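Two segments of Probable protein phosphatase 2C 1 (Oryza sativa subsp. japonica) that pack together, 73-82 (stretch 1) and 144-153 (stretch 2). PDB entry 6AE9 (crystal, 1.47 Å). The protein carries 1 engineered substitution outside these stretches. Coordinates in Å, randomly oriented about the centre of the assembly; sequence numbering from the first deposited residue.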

# COMPACT_ATOMS: atom_id res chain seq x y z
N PRO A 73 9.06 -16.44 0.49
CA PRO A 73 9.96 -15.34 0.91
C PRO A 73 10.15 -15.19 2.42
O PRO A 73 11.27 -14.91 2.86
CB PRO A 73 9.31 -14.11 0.27
CG PRO A 73 8.70 -14.67 -1.00
CD PRO A 73 8.16 -16.03 -0.60
N GLN A 74 9.10 -15.38 3.23
CA GLN A 74 9.24 -15.23 4.67
C GLN A 74 10.17 -16.29 5.26
O GLN A 74 10.98 -15.99 6.15
CB GLN A 74 7.88 -15.26 5.36
CG GLN A 74 7.99 -15.13 6.87
CD GLN A 74 6.65 -15.21 7.56
OE1 GLN A 74 5.74 -15.90 7.11
NE2 GLN A 74 6.53 -14.50 8.68
N LEU A 75 10.06 -17.53 4.78
CA LEU A 75 10.94 -18.60 5.25
C LEU A 75 12.36 -18.43 4.72
O LEU A 75 13.32 -18.82 5.39
CB LEU A 75 10.38 -19.97 4.87
CG LEU A 75 8.98 -20.26 5.43
CD1 LEU A 75 8.50 -21.64 4.99
CD2 LEU A 75 8.98 -20.14 6.93
N LEU A 76 12.51 -17.86 3.52
CA LEU A 76 13.84 -17.50 3.03
C LEU A 76 14.50 -16.50 3.97
O LEU A 76 15.69 -16.63 4.30
CB LEU A 76 13.73 -16.90 1.63
CG LEU A 76 13.62 -17.92 0.51
CD1 LEU A 76 13.19 -17.23 -0.77
CD2 LEU A 76 14.96 -18.61 0.31
N LEU A 77 13.76 -15.48 4.40
CA LEU A 77 14.29 -14.53 5.36
C LEU A 77 14.69 -15.23 6.65
O LEU A 77 15.75 -14.95 7.22
CB LEU A 77 13.24 -13.46 5.67
CG LEU A 77 13.04 -12.34 4.66
CD1 LEU A 77 11.99 -11.39 5.20
CD2 LEU A 77 14.35 -11.61 4.43
N MET A 78 13.83 -16.13 7.15
CA MET A 78 14.13 -16.86 8.37
C MET A 78 15.48 -17.56 8.27
O MET A 78 16.33 -17.42 9.16
CB MET A 78 13.02 -17.89 8.63
CG MET A 78 13.24 -18.78 9.85
SD MET A 78 12.00 -20.09 9.88
CE MET A 78 12.63 -21.17 8.60
N LYS A 79 15.71 -18.29 7.18
CA LYS A 79 16.96 -19.05 7.06
C LYS A 79 18.15 -18.12 6.84
O LYS A 79 19.21 -18.29 7.44
CB LYS A 79 16.87 -20.04 5.90
CG LYS A 79 15.78 -21.09 6.06
CD LYS A 79 16.11 -22.10 7.12
CE LYS A 79 15.31 -23.37 6.88
NZ LYS A 79 15.37 -24.21 8.10
N ALA A 80 18.00 -17.14 5.94
CA ALA A 80 19.11 -16.25 5.64
C ALA A 80 19.54 -15.46 6.87
O ALA A 80 20.74 -15.31 7.14
CB ALA A 80 18.73 -15.30 4.50
N HIS A 81 18.57 -14.96 7.64
CA HIS A 81 18.89 -14.21 8.85
C HIS A 81 19.63 -15.09 9.85
O HIS A 81 20.67 -14.68 10.40
CB HIS A 81 17.59 -13.66 9.45
CG HIS A 81 17.78 -12.82 10.67
ND1 HIS A 81 16.74 -12.54 11.53
CD2 HIS A 81 18.87 -12.20 11.17
CE1 HIS A 81 17.19 -11.77 12.51
NE2 HIS A 81 18.48 -11.56 12.32
N ALA A 82 19.13 -16.30 10.09
CA ALA A 82 19.76 -17.17 11.08
C ALA A 82 21.17 -17.59 10.66
O ALA A 82 22.00 -17.87 11.52
CB ALA A 82 18.89 -18.39 11.37
N GLY A 144 16.75 -6.62 17.71
CA GLY A 144 16.20 -6.51 16.38
C GLY A 144 14.97 -7.38 16.17
O GLY A 144 14.49 -8.09 17.06
N GLN A 145 14.44 -7.32 14.95
CA GLN A 145 13.26 -8.08 14.58
C GLN A 145 13.66 -9.42 13.98
O GLN A 145 14.83 -9.70 13.73
CB GLN A 145 12.43 -7.28 13.57
CG GLN A 145 11.60 -6.15 14.20
CD GLN A 145 12.43 -5.17 15.00
OE1 GLN A 145 13.18 -4.36 14.44
NE2 GLN A 145 12.32 -5.25 16.32
N THR A 146 12.65 -10.27 13.76
CA THR A 146 12.86 -11.58 13.13
C THR A 146 11.88 -11.74 11.98
O THR A 146 11.04 -10.87 11.71
CB THR A 146 12.68 -12.73 14.13
OG1 THR A 146 11.29 -12.93 14.40
CG2 THR A 146 13.45 -12.46 15.44
N TYR A 147 11.97 -12.89 11.29
CA TYR A 147 11.05 -13.17 10.20
C TYR A 147 9.60 -13.14 10.66
O TYR A 147 8.70 -12.89 9.85
CB TYR A 147 11.37 -14.54 9.58
CG TYR A 147 10.94 -15.71 10.45
CD1 TYR A 147 11.66 -16.07 11.58
CD2 TYR A 147 9.81 -16.45 10.13
CE1 TYR A 147 11.27 -17.13 12.38
CE2 TYR A 147 9.41 -17.52 10.91
CZ TYR A 147 10.15 -17.86 12.04
OH TYR A 147 9.76 -18.91 12.83
N LEU A 148 9.35 -13.38 11.95
CA LEU A 148 7.98 -13.32 12.45
C LEU A 148 7.40 -11.92 12.36
O LEU A 148 6.17 -11.78 12.37
CB LEU A 148 7.94 -13.81 13.90
CG LEU A 148 8.23 -15.30 14.08
CD1 LEU A 148 8.30 -15.63 15.57
CD2 LEU A 148 7.17 -16.14 13.39
N ASP A 149 8.24 -10.90 12.25
CA ASP A 149 7.80 -9.52 12.15
C ASP A 149 7.63 -9.04 10.71
O ASP A 149 7.25 -7.88 10.50
CB ASP A 149 8.79 -8.60 12.86
CG ASP A 149 8.97 -8.97 14.32
OD1 ASP A 149 7.95 -9.02 15.04
OD2 ASP A 149 10.12 -9.22 14.73
N ALA A 150 7.92 -9.89 9.73
CA ALA A 150 7.81 -9.48 8.34
C ALA A 150 6.35 -9.21 7.96
O ALA A 150 5.43 -9.88 8.43
CB ALA A 150 8.35 -10.57 7.42
N LEU A 151 6.16 -8.21 7.12
CA LEU A 151 4.90 -8.08 6.40
C LEU A 151 4.98 -9.02 5.21
O LEU A 151 5.89 -8.91 4.38
CB LEU A 151 4.66 -6.63 5.97
CG LEU A 151 3.21 -6.22 5.64
CD1 LEU A 151 2.79 -6.72 4.26
CD2 LEU A 151 2.22 -6.69 6.70
N VAL A 152 4.05 -9.97 5.14
CA VAL A 152 4.03 -11.00 4.11
C VAL A 152 2.75 -10.82 3.32
O VAL A 152 1.66 -10.78 3.90
CB VAL A 152 4.11 -12.40 4.75
CG1 VAL A 152 4.11 -13.48 3.67
CG2 VAL A 152 5.35 -12.53 5.64
N CYS A 153 2.88 -10.71 2.00
CA CYS A 153 1.72 -10.42 1.15
C CYS A 153 1.99 -10.95 -0.25
O CYS A 153 3.10 -11.36 -0.58
CB CYS A 153 1.40 -8.92 1.14
SG CYS A 153 2.72 -7.88 0.45
O HOH W 1 4.55 -13.92 10.90
O HOH W 2 14.50 -14.19 11.39

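One side of a helix (73-82) packs against a chain segment that runs from a loop through a short 3-10 turn (147-149) into a strand (151-153), and together they bury 444 Å² of surface. The helix offers Gln74, Leu77, Met78 and His81, spaced three and four residues apart so that their CA-to-CB bonds all point toward the second stretch. The main bump on the other side is Tyr147, the residue with the largest covered area, and its CA lies 5.1 Å from that of Met78, the closest pair of CA atoms across the stretches.

The phenol ring of Tyr147 fits into a hollow lined by Gln74 and Met78. With chi1 near +74° (p), the ring lies against the helix, and Met78 covers one face: Met78 CB is 3.5 Å from Tyr147 CG, Met78 CG sits 3.6 Å from the ring centroid in a CH-pi contact, and Met78 SD follows at 3.9 Å from the same centroid, 21° off the ring normal. Extended through chi1 and chi2 (both t), the methionine runs across the ring, a slim, unbranched chain that can follow a flat surface, while its polarizable sulfur suits the pi cloud. Gln74 meets the ring differently, at its edge, where Gln74 CG lies 4.0 Å from Tyr147 CD2.

Beyond that edge Gln74 continues toward the turn, chi1 and chi2 both t, and its amide finds the backbone of the turn. Gln74 NE2 donates to Tyr147 O over 2.9 Å, nearly straight at 174°, in the single direct hydrogen bond between the stretches. Tyr147 O also accepts from Ala150 N at 3.1 Å, so one oxygen serves both the turn and the helix. The second amide hydrogen is used as well: Gln74 NE2 donates to water 1 at 3.0 Å, and that water donates to Leu148 O at 3.1 Å. Val152 supports the glutamine from the strand, its CG2 3.5 Å from Gln74 CD, a small branched bump against the flat amide group.

Leu77 fills the space beside the turn. Leu77 CD1 lies 4.3 Å from Ala150 CB, and Leu77 CB 4.5 Å from Tyr147 CB. Both are loose apolar contacts; Leu77 and Ala150 are buried, and Ala150 presents only its methyl to the leucine.

Farther along the helix, His81 lies beside the loop leading into the turn. His81 CE1 comes within 3.4 Å of Gln145 O, and the ring edge faces Thr146, with His81 ND1 4.3 Å from Thr146 CA. Water 2 fills the gap between helix and turn, 2.8 Å from His81 ND1 and accepting from Tyr147 N at 2.8 Å, so the polar ring completes a bridge to the backbone.

The turn itself is braced from within: Thr146 N donates to Asp149 OD2 at 2.9 Å and Leu148 N to Thr146 OG1 at 3.2 Å. Asp149, whose CA-to-CB bond points away from the helix, thus helps shape the turn that presents Tyr147.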